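Local coordinates for protein putative lipase (Bacteroides thetaiotaomicron VPI-5482, PDB 3BZW) that probably hydrolyses ester bonds as a member of the GDSL lipase/acylhydrolase (SGNH) family, possibly those of lysophospholipids, at residues A[182-187]-A[223-228]; A[170-175]-A[238-243]; A[229-234]-A[244-249]. All blocks are in the same frame, centred on the assembly; numbering follows the deposited sequence.

Interaction 1 of 3, residues A[182-187]-A[223-228]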
loop_
_atom_site.group_PDB
_atom_site.type_symbol
_atom_site.label_atom_id
_atom_site.label_comp_id
_atom_site.label_asym_id
_atom_site.label_seq_id
_atom_site.Cartn_x
_atom_site.Cartn_y
_atom_site.Cartn_z
ATOM N N GLN A 182 -9.301 20.635 -30.783
ATOM C CA GLN A 182 -8.578 20.001 -29.686
ATOM C C GLN A 182 -9.421 19.781 -28.428
ATOM O O GLN A 182 -9.814 20.734 -27.760
ATOM C CB GLN A 182 -7.346 20.854 -29.360
ATOM C CG GLN A 182 -6.474 21.144 -30.591
ATOM C CD GLN A 182 -5.363 22.151 -30.328
ATOM O OE1 GLN A 182 -4.716 22.120 -29.281
ATOM N NE2 GLN A 182 -5.123 23.035 -31.294
ATOM N N PRO A 183 -9.719 18.512 -28.100
ATOM C CA PRO A 183 -10.516 18.190 -26.912
ATOM C C PRO A 183 -9.809 18.721 -25.660
ATOM O O PRO A 183 -8.592 18.941 -25.691
ATOM C CB PRO A 183 -10.569 16.662 -26.939
ATOM C CG PRO A 183 -10.518 16.354 -28.420
ATOM C CD PRO A 183 -9.443 17.300 -28.894
ATOM N N ASP A 184 -10.553 18.935 -24.573
ATOM C CA ASP A 184 -9.930 19.437 -23.344
ATOM C C ASP A 184 -9.027 18.381 -22.717
ATOM O O ASP A 184 -9.004 17.229 -23.169
ATOM C CB ASP A 184 -10.978 19.933 -22.325
ATOM C CG ASP A 184 -11.891 18.831 -21.810
ATOM O OD1 ASP A 184 -11.402 17.729 -21.488
ATOM O OD2 ASP A 184 -13.110 19.079 -21.707
ATOM N N GLU A 185 -8.291 18.762 -21.674
ATOM C CA GLU A 185 -7.354 17.837 -21.049
ATOM C C GLU A 185 -7.926 16.669 -20.254
ATOM O O GLU A 185 -7.167 15.924 -19.647
ATOM C CB GLU A 185 -6.348 18.597 -20.177
ATOM C CG GLU A 185 -6.954 19.318 -18.986
ATOM C CD GLU A 185 -5.900 19.913 -18.072
ATOM O OE1 GLU A 185 -4.832 20.326 -18.580
ATOM O OE2 GLU A 185 -6.146 19.983 -16.848
ATOM N N SER A 186 -9.245 16.497 -20.247
ATOM C CA SER A 186 -9.831 15.360 -19.534
ATOM C C SER A 186 -9.748 14.143 -20.458
ATOM O O SER A 186 -10.019 13.015 -20.049
ATOM C CB SER A 186 -11.296 15.631 -19.154
ATOM O OG SER A 186 -12.147 15.650 -20.290
ATOM N N TYR A 187 -9.354 14.384 -21.708
ATOM C CA TYR A 187 -9.233 13.320 -22.707
ATOM C C TYR A 187 -7.787 12.951 -23.018
ATOM O O TYR A 187 -6.911 13.816 -23.025
ATOM C CB TYR A 187 -9.860 13.758 -24.029
ATOM C CG TYR A 187 -11.342 14.017 -24.016
ATOM C CD1 TYR A 187 -12.246 12.984 -24.243
ATOM C CD2 TYR A 187 -11.843 15.308 -23.835
ATOM C CE1 TYR A 187 -13.619 13.227 -24.301
ATOM C CE2 TYR A 187 -13.209 15.566 -23.886
ATOM C CZ TYR A 187 -14.090 14.516 -24.123
ATOM O OH TYR A 187 -15.437 14.760 -24.183
ATOM N N ASN A 223 -6.008 27.018 -14.149
ATOM C CA ASN A 223 -6.594 25.787 -14.682
ATOM C C ASN A 223 -7.882 26.086 -15.447
ATOM O O ASN A 223 -8.932 26.319 -14.843
ATOM C CB ASN A 223 -6.902 24.817 -13.535
ATOM C CG ASN A 223 -7.292 23.432 -14.024
ATOM O OD1 ASN A 223 -7.606 23.237 -15.202
ATOM N ND2 ASN A 223 -7.282 22.463 -13.115
ATOM N N PRO A 224 -7.825 26.072 -16.791
ATOM C CA PRO A 224 -9.014 26.348 -17.601
ATOM C C PRO A 224 -10.124 25.299 -17.449
ATOM O O PRO A 224 -11.236 25.493 -17.939
ATOM C CB PRO A 224 -8.452 26.431 -19.024
ATOM C CG PRO A 224 -7.318 25.456 -18.987
ATOM C CD PRO A 224 -6.667 25.749 -17.645
HETATM N N MSE A 225 -9.821 24.194 -16.770
HETATM C CA MSE A 225 -10.822 23.157 -16.551
HETATM C C MSE A 225 -11.814 23.626 -15.488
HETATM O O MSE A 225 -12.872 23.031 -15.308
HETATM C CB MSE A 225 -10.159 21.839 -16.132
HETATM C CG MSE A 225 -9.383 21.154 -17.249
HETATM SE SE MSE A 225 -10.442 20.774 -18.847
HETATM C CE MSE A 225 -11.392 19.214 -18.197
ATOM N N VAL A 226 -11.445 24.686 -14.775
ATOM C CA VAL A 226 -12.312 25.286 -13.768
ATOM C C VAL A 226 -12.849 26.533 -14.465
ATOM O O VAL A 226 -12.122 27.508 -14.647
ATOM C CB VAL A 226 -11.523 25.696 -12.498
ATOM C CG1 VAL A 226 -12.464 26.363 -11.490
ATOM C CG2 VAL A 226 -10.862 24.476 -11.877
ATOM N N GLU A 227 -14.115 26.477 -14.872
ATOM C CA GLU A 227 -14.773 27.563 -15.591
ATOM C C GLU A 227 -14.488 28.971 -15.095
ATOM O O GLU A 227 -14.253 29.874 -15.896
ATOM C CB GLU A 227 -16.284 27.330 -15.610
ATOM C CG GLU A 227 -16.738 26.314 -16.646
ATOM C CD GLU A 227 -18.196 25.923 -16.473
ATOM O OE1 GLU A 227 -19.014 26.806 -16.128
ATOM O OE2 GLU A 227 -18.524 24.736 -16.690
ATOM N N GLU A 228 -14.518 29.160 -13.779
ATOM C CA GLU A 228 -14.274 30.474 -13.196
ATOM C C GLU A 228 -12.889 31.037 -13.530
ATOM O O GLU A 228 -12.688 32.252 -13.506
ATOM C CB GLU A 228 -14.456 30.420 -11.675
ATOM C CG GLU A 228 -15.894 30.176 -11.195
ATOM C CD GLU A 228 -16.437 28.804 -11.569
ATOM O OE1 GLU A 228 -15.656 27.832 -11.582
ATOM O OE2 GLU A 228 -17.657 28.696 -11.830
#
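Two type I turns, Asp-184 to Tyr-187 and Asn-223 to Val-226, pack together through Asp-184, Glu-185, Ser-186 and Met-225, and each turn opens with an Asx turn. In the first, Asp-184 OD1 accepts from Ser-186 N at 2.8 Å on its anti side, while Ser-186 OG reaches the syn lone pair of the same oxygen. In the second, Asn-223 OD1 takes Met-225 N at 2.9 Å, the donor standing above the carbonyl plane. Met-225, selenomethionine in the crystal, reaches across with a bent chain. Its CG lies 3.5 Å from both CG and OE2 of Glu-185, its SE 3.6 Å from Asp-184 CB, and chi3 of -78° carries CE to 3.6 Å from Asp-184 OD1. The Asp-184 and Met-225 side chains cross at about a right angle, and CE also meets Ser-186 CB at 3.7 Å. An alanine in place of Asp-184 would probably leave Ser-186 N and OG without their shared acceptor and open a gap beside the Met-225 methyl. The polar ends have partners elsewhere: Glu-185 OE1 takes Arg-171 N, Asn-223 ND2 gives to Trp-209 O of the second subunit, and Ser-186 OG also meets Lys-133 NZ of that subunit. The chemistry is therefore divided: hydrogen bonds shape each turn from within, and van der Waals contact of the selenoether chain joins the two.

Interaction 2 of 3, residues A[170-175]-A[238-243]. With ACT (acetate ion), chain G.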
loop_
_atom_site.group_PDB
_atom_site.type_symbol
_atom_site.label_atom_id
_atom_site.label_comp_id
_atom_site.label_asym_id
_atom_site.label_seq_id
_atom_site.Cartn_x
_atom_site.Cartn_y
_atom_site.Cartn_z
ATOM N N HIS A 170 -2.065 23.968 -17.824
ATOM C CA HIS A 170 -3.270 23.155 -17.921
ATOM C C HIS A 170 -3.988 23.718 -19.142
ATOM O O HIS A 170 -3.821 24.891 -19.477
ATOM C CB HIS A 170 -4.139 23.295 -16.665
ATOM C CG HIS A 170 -3.748 22.358 -15.561
ATOM N ND1 HIS A 170 -2.646 22.565 -14.761
ATOM C CD2 HIS A 170 -4.283 21.177 -15.167
ATOM C CE1 HIS A 170 -2.517 21.553 -13.920
ATOM N NE2 HIS A 170 -3.496 20.696 -14.146
ATOM N N ARG A 171 -4.790 22.893 -19.801
ATOM C CA ARG A 171 -5.453 23.327 -21.023
ATOM C C ARG A 171 -6.843 22.748 -21.195
ATOM O O ARG A 171 -7.112 21.631 -20.763
ATOM C CB ARG A 171 -4.599 22.905 -22.214
ATOM C CG ARG A 171 -4.187 21.438 -22.149
ATOM C CD ARG A 171 -3.417 21.019 -23.385
ATOM N NE ARG A 171 -4.290 20.972 -24.549
ATOM C CZ ARG A 171 -3.876 21.135 -25.799
ATOM N NH1 ARG A 171 -2.592 21.358 -26.053
ATOM N NH2 ARG A 171 -4.748 21.080 -26.794
ATOM N N SER A 172 -7.719 23.505 -21.847
ATOM C CA SER A 172 -9.071 23.033 -22.092
ATOM C C SER A 172 -9.355 23.035 -23.594
ATOM O O SER A 172 -8.429 23.090 -24.407
ATOM C CB SER A 172 -10.095 23.886 -21.337
ATOM O OG SER A 172 -11.390 23.313 -21.445
ATOM N N LEU A 173 -10.629 22.982 -23.966
ATOM C CA LEU A 173 -11.010 22.918 -25.372
ATOM C C LEU A 173 -10.534 24.067 -26.253
ATOM O O LEU A 173 -10.379 25.200 -25.805
ATOM C CB LEU A 173 -12.534 22.782 -25.486
ATOM C CG LEU A 173 -13.383 24.002 -25.118
ATOM C CD1 LEU A 173 -13.557 24.886 -26.341
ATOM C CD2 LEU A 173 -14.741 23.548 -24.612
ATOM N N ALA A 174 -10.298 23.751 -27.522
ATOM C CA ALA A 174 -9.870 24.740 -28.505
ATOM C C ALA A 174 -10.412 24.320 -29.868
ATOM O O ALA A 174 -10.258 23.172 -30.282
ATOM C CB ALA A 174 -8.346 24.835 -28.551
ATOM N N ASN A 175 -11.055 25.255 -30.553
ATOM C CA ASN A 175 -11.625 24.991 -31.866
ATOM C C ASN A 175 -11.178 26.102 -32.811
ATOM O O ASN A 175 -11.655 27.231 -32.717
ATOM C CB ASN A 175 -13.155 24.935 -31.758
ATOM C CG ASN A 175 -13.842 24.859 -33.111
ATOM O OD1 ASN A 175 -13.333 24.245 -34.048
ATOM N ND2 ASN A 175 -15.017 25.473 -33.212
ATOM N N TYR A 238 -14.348 29.288 -27.846
ATOM C CA TYR A 238 -13.519 28.606 -28.834
ATOM C C TYR A 238 -12.043 28.403 -28.501
ATOM O O TYR A 238 -11.355 27.648 -29.193
ATOM C CB TYR A 238 -13.615 29.362 -30.164
ATOM C CG TYR A 238 -15.037 29.559 -30.648
ATOM C CD1 TYR A 238 -15.655 28.620 -31.476
ATOM C CD2 TYR A 238 -15.777 30.671 -30.249
ATOM C CE1 TYR A 238 -16.987 28.792 -31.897
ATOM C CE2 TYR A 238 -17.096 30.850 -30.658
ATOM C CZ TYR A 238 -17.695 29.911 -31.481
ATOM O OH TYR A 238 -19.000 30.104 -31.883
ATOM N N ASP A 239 -11.543 29.075 -27.471
ATOM C CA ASP A 239 -10.130 28.942 -27.141
ATOM C C ASP A 239 -9.837 28.981 -25.648
ATOM O O ASP A 239 -9.649 30.053 -25.068
ATOM C CB ASP A 239 -9.325 30.041 -27.844
ATOM C CG ASP A 239 -7.827 29.788 -27.792
ATOM O OD1 ASP A 239 -7.397 28.914 -27.007
ATOM O OD2 ASP A 239 -7.080 30.464 -28.530
ATOM N N ARG A 240 -9.794 27.801 -25.039
ATOM C CA ARG A 240 -9.500 27.670 -23.619
ATOM C C ARG A 240 -8.100 27.078 -23.488
ATOM O O ARG A 240 -7.778 26.419 -22.496
ATOM C CB ARG A 240 -10.535 26.761 -22.946
ATOM C CG ARG A 240 -11.965 27.248 -23.118
ATOM C CD ARG A 240 -12.954 26.402 -22.333
ATOM N NE ARG A 240 -14.330 26.743 -22.686
ATOM C CZ ARG A 240 -15.402 26.173 -22.152
ATOM N NH1 ARG A 240 -15.263 25.229 -21.228
ATOM N NH2 ARG A 240 -16.615 26.543 -22.547
ATOM N N LEU A 241 -7.281 27.323 -24.511
ATOM C CA LEU A 241 -5.900 26.841 -24.562
ATOM C C LEU A 241 -4.912 27.994 -24.386
ATOM O O LEU A 241 -4.012 27.933 -23.550
ATOM C CB LEU A 241 -5.630 26.142 -25.904
ATOM C CG LEU A 241 -4.171 25.868 -26.307
ATOM C CD1 LEU A 241 -3.533 24.881 -25.329
ATOM C CD2 LEU A 241 -4.125 25.313 -27.728
ATOM N N HIS A 242 -5.088 29.051 -25.172
ATOM C CA HIS A 242 -4.190 30.197 -25.088
ATOM C C HIS A 242 -4.619 31.236 -24.057
ATOM O O HIS A 242 -5.756 31.710 -24.064
ATOM C CB HIS A 242 -4.059 30.875 -26.454
ATOM C CG HIS A 242 -3.653 29.945 -27.555
ATOM N ND1 HIS A 242 -4.500 29.596 -28.585
ATOM C CD2 HIS A 242 -2.483 29.309 -27.798
ATOM C CE1 HIS A 242 -3.867 28.790 -29.418
ATOM N NE2 HIS A 242 -2.642 28.600 -28.964
ATOM N N PRO A 243 -3.707 31.595 -23.144
ATOM C CA PRO A 243 -4.015 32.590 -22.117
ATOM C C PRO A 243 -4.247 33.963 -22.755
ATOM O O PRO A 243 -3.684 34.266 -23.818
ATOM C CB PRO A 243 -2.757 32.587 -21.251
ATOM C CG PRO A 243 -2.242 31.188 -21.397
ATOM C CD PRO A 243 -2.415 30.942 -22.871
HETATM C C ACT G . 0.204 26.498 -29.581
HETATM O O ACT G . -0.868 26.679 -30.132
HETATM O OXT ACT G . 1.235 26.552 -30.228
HETATM C CH3 ACT G . 0.255 26.224 -28.099
HETATM O O HOH W 1 -2.822 26.067 -21.919
HETATM O O HOH W 2 -13.057 24.315 -19.546
#
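Arg-240 and Leu-173 make a face contact: Leu-173 CD2 sits over the centre of the Arg-240 guanidinium, 3.7 Å from CZ. The arginine reaches this position with CG anti to its carbonyl carbon (chi1 -57°) and the chain extended as far as NE, which gives its hydrogen to Ala-236 O. Closer to the backbone the packing is tight, Ser-172 CB standing 3.3 Å from Arg-240 CB, and a water joins Ser-172 OG to Arg-240 NH1. Leu-241 has CG anti to the backbone N (chi1 165°), and its CD1 lies over one face of the Arg-171 guanidinium, toward the rim and 3.7 Å from NH1; the two side chains run alongside, pointing the same way. Arg-171 NH2 and NH1 are bonded to Gln-182 and Thr-98. Asn-175 ND2 meets the edge of the Tyr-238 ring in its plane, 3.7 Å from CD1. Between the two backbones, pairing is antiparallel round a single bridge, Ala-174 with Asp-239, flanked by Arg-240 N to Leu-173 O (2.8 Å) and Asn-175 N to Tyr-238 O (2.8 Å). The Asp-239 side chain leaves the backbone away from 170-175: OD1 receives Leu-241 N and His-242 N, while the syn lone pair of OD2 takes His-242 ND1 at 2.7 Å (169°), with Tyr-42 OH as second partner. His-242 NE2 donates to an acetate oxygen at 2.9 Å. Ser-35 N, Gly-68 N and Asn-99 ND2 also hold the acetate, a donor set like the oxyanion hole of relatives, consistent with the Asp-X-X-His motif of an SGNH hydrolase active site.

Interaction 3 of 3, residues A[229-234]-A[244-249]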
loop_
_atom_site.group_PDB
_atom_site.type_symbol
_atom_site.label_atom_id
_atom_site.label_comp_id
_atom_site.label_asym_id
_atom_site.label_seq_id
_atom_site.Cartn_x
_atom_site.Cartn_y
_atom_site.Cartn_z
ATOM N N GLN A 229 -11.932 30.167 -13.844
ATOM C CA GLN A 229 -10.588 30.644 -14.176
ATOM C C GLN A 229 -10.377 30.908 -15.668
ATOM O O GLN A 229 -9.260 31.225 -16.102
ATOM C CB GLN A 229 -9.526 29.661 -13.661
ATOM C CG GLN A 229 -9.488 29.558 -12.144
ATOM C CD GLN A 229 -8.156 29.041 -11.615
ATOM O OE1 GLN A 229 -7.765 27.899 -11.875
ATOM N NE2 GLN A 229 -7.450 29.889 -10.868
ATOM N N LEU A 230 -11.441 30.790 -16.459
ATOM C CA LEU A 230 -11.327 31.039 -17.894
ATOM C C LEU A 230 -11.098 32.527 -18.154
ATOM O O LEU A 230 -10.871 32.943 -19.291
ATOM C CB LEU A 230 -12.575 30.534 -18.634
ATOM C CG LEU A 230 -12.656 29.002 -18.769
ATOM C CD1 LEU A 230 -13.979 28.585 -19.404
ATOM C CD2 LEU A 230 -11.486 28.505 -19.619
ATOM N N ILE A 231 -11.152 33.322 -17.087
ATOM C CA ILE A 231 -10.905 34.754 -17.186
ATOM C C ILE A 231 -9.455 34.962 -17.620
ATOM O O ILE A 231 -9.079 36.051 -18.043
ATOM C CB ILE A 231 -11.093 35.467 -15.825
ATOM C CG1 ILE A 231 -10.254 34.762 -14.753
ATOM C CG2 ILE A 231 -12.563 35.496 -15.441
ATOM C CD1 ILE A 231 -10.322 35.416 -13.383
ATOM N N TYR A 232 -8.645 33.911 -17.502
ATOM C CA TYR A 232 -7.236 33.968 -17.879
ATOM C C TYR A 232 -6.963 33.440 -19.285
ATOM O O TYR A 232 -5.812 33.407 -19.726
ATOM C CB TYR A 232 -6.395 33.161 -16.890
ATOM C CG TYR A 232 -6.298 33.774 -15.515
ATOM C CD1 TYR A 232 -5.701 35.018 -15.329
ATOM C CD2 TYR A 232 -6.780 33.099 -14.394
ATOM C CE1 TYR A 232 -5.578 35.577 -14.061
ATOM C CE2 TYR A 232 -6.662 33.646 -13.122
ATOM C CZ TYR A 232 -6.063 34.885 -12.964
ATOM O OH TYR A 232 -5.954 35.436 -11.711
ATOM N N PHE A 233 -8.014 33.021 -19.983
ATOM C CA PHE A 233 -7.857 32.483 -21.328
ATOM C C PHE A 233 -8.617 33.309 -22.368
ATOM O O PHE A 233 -9.622 33.945 -22.057
ATOM C CB PHE A 233 -8.250 31.004 -21.321
ATOM C CG PHE A 233 -7.296 30.155 -20.524
ATOM C CD1 PHE A 233 -6.215 29.530 -21.144
ATOM C CD2 PHE A 233 -7.409 30.077 -19.133
ATOM C CE1 PHE A 233 -5.255 28.842 -20.389
ATOM C CE2 PHE A 233 -6.456 29.394 -18.370
ATOM C CZ PHE A 233 -5.377 28.776 -18.998
ATOM N N TYR A 234 -8.124 33.291 -23.604
ATOM C CA TYR A 234 -8.674 34.116 -24.680
ATOM C C TYR A 234 -10.139 34.069 -25.104
ATOM O O TYR A 234 -10.779 35.115 -25.221
ATOM C CB TYR A 234 -7.824 33.957 -25.943
ATOM C CG TYR A 234 -7.936 35.154 -26.859
ATOM C CD1 TYR A 234 -7.298 36.355 -26.542
ATOM C CD2 TYR A 234 -8.726 35.110 -28.008
ATOM C CE1 TYR A 234 -7.447 37.485 -27.343
ATOM C CE2 TYR A 234 -8.881 36.239 -28.820
ATOM C CZ TYR A 234 -8.239 37.421 -28.478
ATOM O OH TYR A 234 -8.393 38.538 -29.269
ATOM N N ASP A 244 -5.086 34.783 -22.131
ATOM C CA ASP A 244 -5.295 36.129 -22.646
ATOM C C ASP A 244 -4.277 36.988 -21.908
ATOM O O ASP A 244 -3.450 36.459 -21.160
ATOM C CB ASP A 244 -6.723 36.633 -22.391
ATOM C CG ASP A 244 -7.151 36.520 -20.940
ATOM O OD1 ASP A 244 -6.291 36.376 -20.044
ATOM O OD2 ASP A 244 -8.379 36.595 -20.694
ATOM N N THR A 245 -4.323 38.299 -22.114
ATOM C CA THR A 245 -3.377 39.187 -21.455
ATOM C C THR A 245 -3.397 39.005 -19.938
ATOM O O THR A 245 -2.338 38.960 -19.301
ATOM C CB THR A 245 -3.667 40.662 -21.823
ATOM O OG1 THR A 245 -3.298 40.883 -23.192
ATOM C CG2 THR A 245 -2.880 41.609 -20.924
ATOM N N LYS A 246 -4.591 38.886 -19.359
ATOM C CA LYS A 246 -4.706 38.707 -17.913
ATOM C C LYS A 246 -3.943 37.451 -17.482
ATOM O O LYS A 246 -3.272 37.453 -16.450
ATOM C CB LYS A 246 -6.183 38.608 -17.501
ATOM C CG LYS A 246 -6.428 38.673 -15.985
ATOM C CD LYS A 246 -7.922 38.664 -15.664
ATOM C CE LYS A 246 -8.180 38.823 -14.168
ATOM N NZ LYS A 246 -7.734 40.154 -13.659
ATOM N N GLY A 247 -4.032 36.392 -18.287
ATOM C CA GLY A 247 -3.335 35.154 -17.973
ATOM C C GLY A 247 -1.833 35.291 -18.151
ATOM O O GLY A 247 -1.049 34.747 -17.369
ATOM N N GLN A 248 -1.436 36.019 -19.190
ATOM C CA GLN A 248 -0.022 36.255 -19.477
ATOM C C GLN A 248 0.617 37.059 -18.345
ATOM O O GLN A 248 1.787 36.861 -18.015
ATOM C CB GLN A 248 0.128 37.025 -20.794
ATOM C CG GLN A 248 -0.185 36.224 -22.054
ATOM C CD GLN A 248 0.901 35.216 -22.408
ATOM O OE1 GLN A 248 2.033 35.311 -21.934
ATOM N NE2 GLN A 248 0.560 34.254 -23.258
ATOM N N GLU A 249 -0.153 37.969 -17.755
ATOM C CA GLU A 249 0.364 38.787 -16.669
ATOM C C GLU A 249 0.513 37.968 -15.386
ATOM O O GLU A 249 1.473 38.150 -14.638
ATOM C CB GLU A 249 -0.541 40.010 -16.444
ATOM C CG GLU A 249 -0.096 40.897 -15.286
ATOM C CD GLU A 249 -0.562 42.342 -15.417
ATOM O OE1 GLU A 249 -1.662 42.577 -15.960
ATOM O OE2 GLU A 249 0.172 43.246 -14.960
#
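Asp-244 OD2 lies 2.8 Å from Ile-231 O, the closest approach across the contact, and the Asp-244 carboxylate lies against the 231-234 backbone. CG is placed between the backbone N and the carbonyl carbon (chi1 53°), and OD1 is met nearly along its C-O axis by Gly-247 N at 2.9 Å. The same residue gives its own N-H to Tyr-232 O, 2.9 Å away, with the donor well above that carbonyl plane. Three backbone oxygens thus surround the acid group, for Tyr-232 O is 3.0 Å from OD1 and Phe-233 O 3.2 Å from OD2. Two oxygens as close as OD2 and Ile-231 O suggest that the acid probably carries a proton on OD2, although the start of the helix would favour its charge. The Tyr-234 ring stands at 74° to the carboxylate plane and touches Asp-244 through CB; on its own account it stacks with Tyr-42. This is an N-cap with a capping bond, placed at the start of helix 245-258, the last helix of the SGNH alpha/beta fold, which follows His-242 closely in the chain. The glycine of its first turn permits the close approach: a CB on Gly-247 would lie 2.2 Å from Tyr-232 O, whereas its CA makes a CH...O contact with that oxygen. Tyr-232 brings its ring edge to the helix, CD1 meeting Lys-246 O at 3.6 Å, near the ring plane. Lys-246, its CG anti to the backbone N (chi1 -169°), crosses the tyrosine obliquely, CG 3.7 Å from Tyr-232 CE1. Ile-231 CG1 lies over one face of the Tyr-232 ring. The phenol OH is bonded to Arg-250 NH1, one turn on along the helix, and Pro-159 of the second subunit packs on Tyr-232.

How the interactions relate
All three contacts lie on one side of the chain's centre and bring together the loops between strand 162-166 and helix 245-258. Interaction 2 is the hub. Gln-182 of interaction 1 bonds to the Ala-174 backbone, and His-242 O of interaction 2 accepts Tyr-234 N of interaction 3. Interaction 1 is the most buried of the three, and its segments meet by van der Waals contact, the selenomethionine chain lying against carboxylates as well as carbon atoms. Interaction 2, partly buried, combines strand-like backbone bonds with aliphatic groups over guanidiniums and carries the acetate-bound histidine. Interaction 3, also partly buried, relies on a capped helix start and reaches the exposed Lys-246. Interactions 1 and 3 both touch the second subunit and each other, Pro-224 packing against Phe-233.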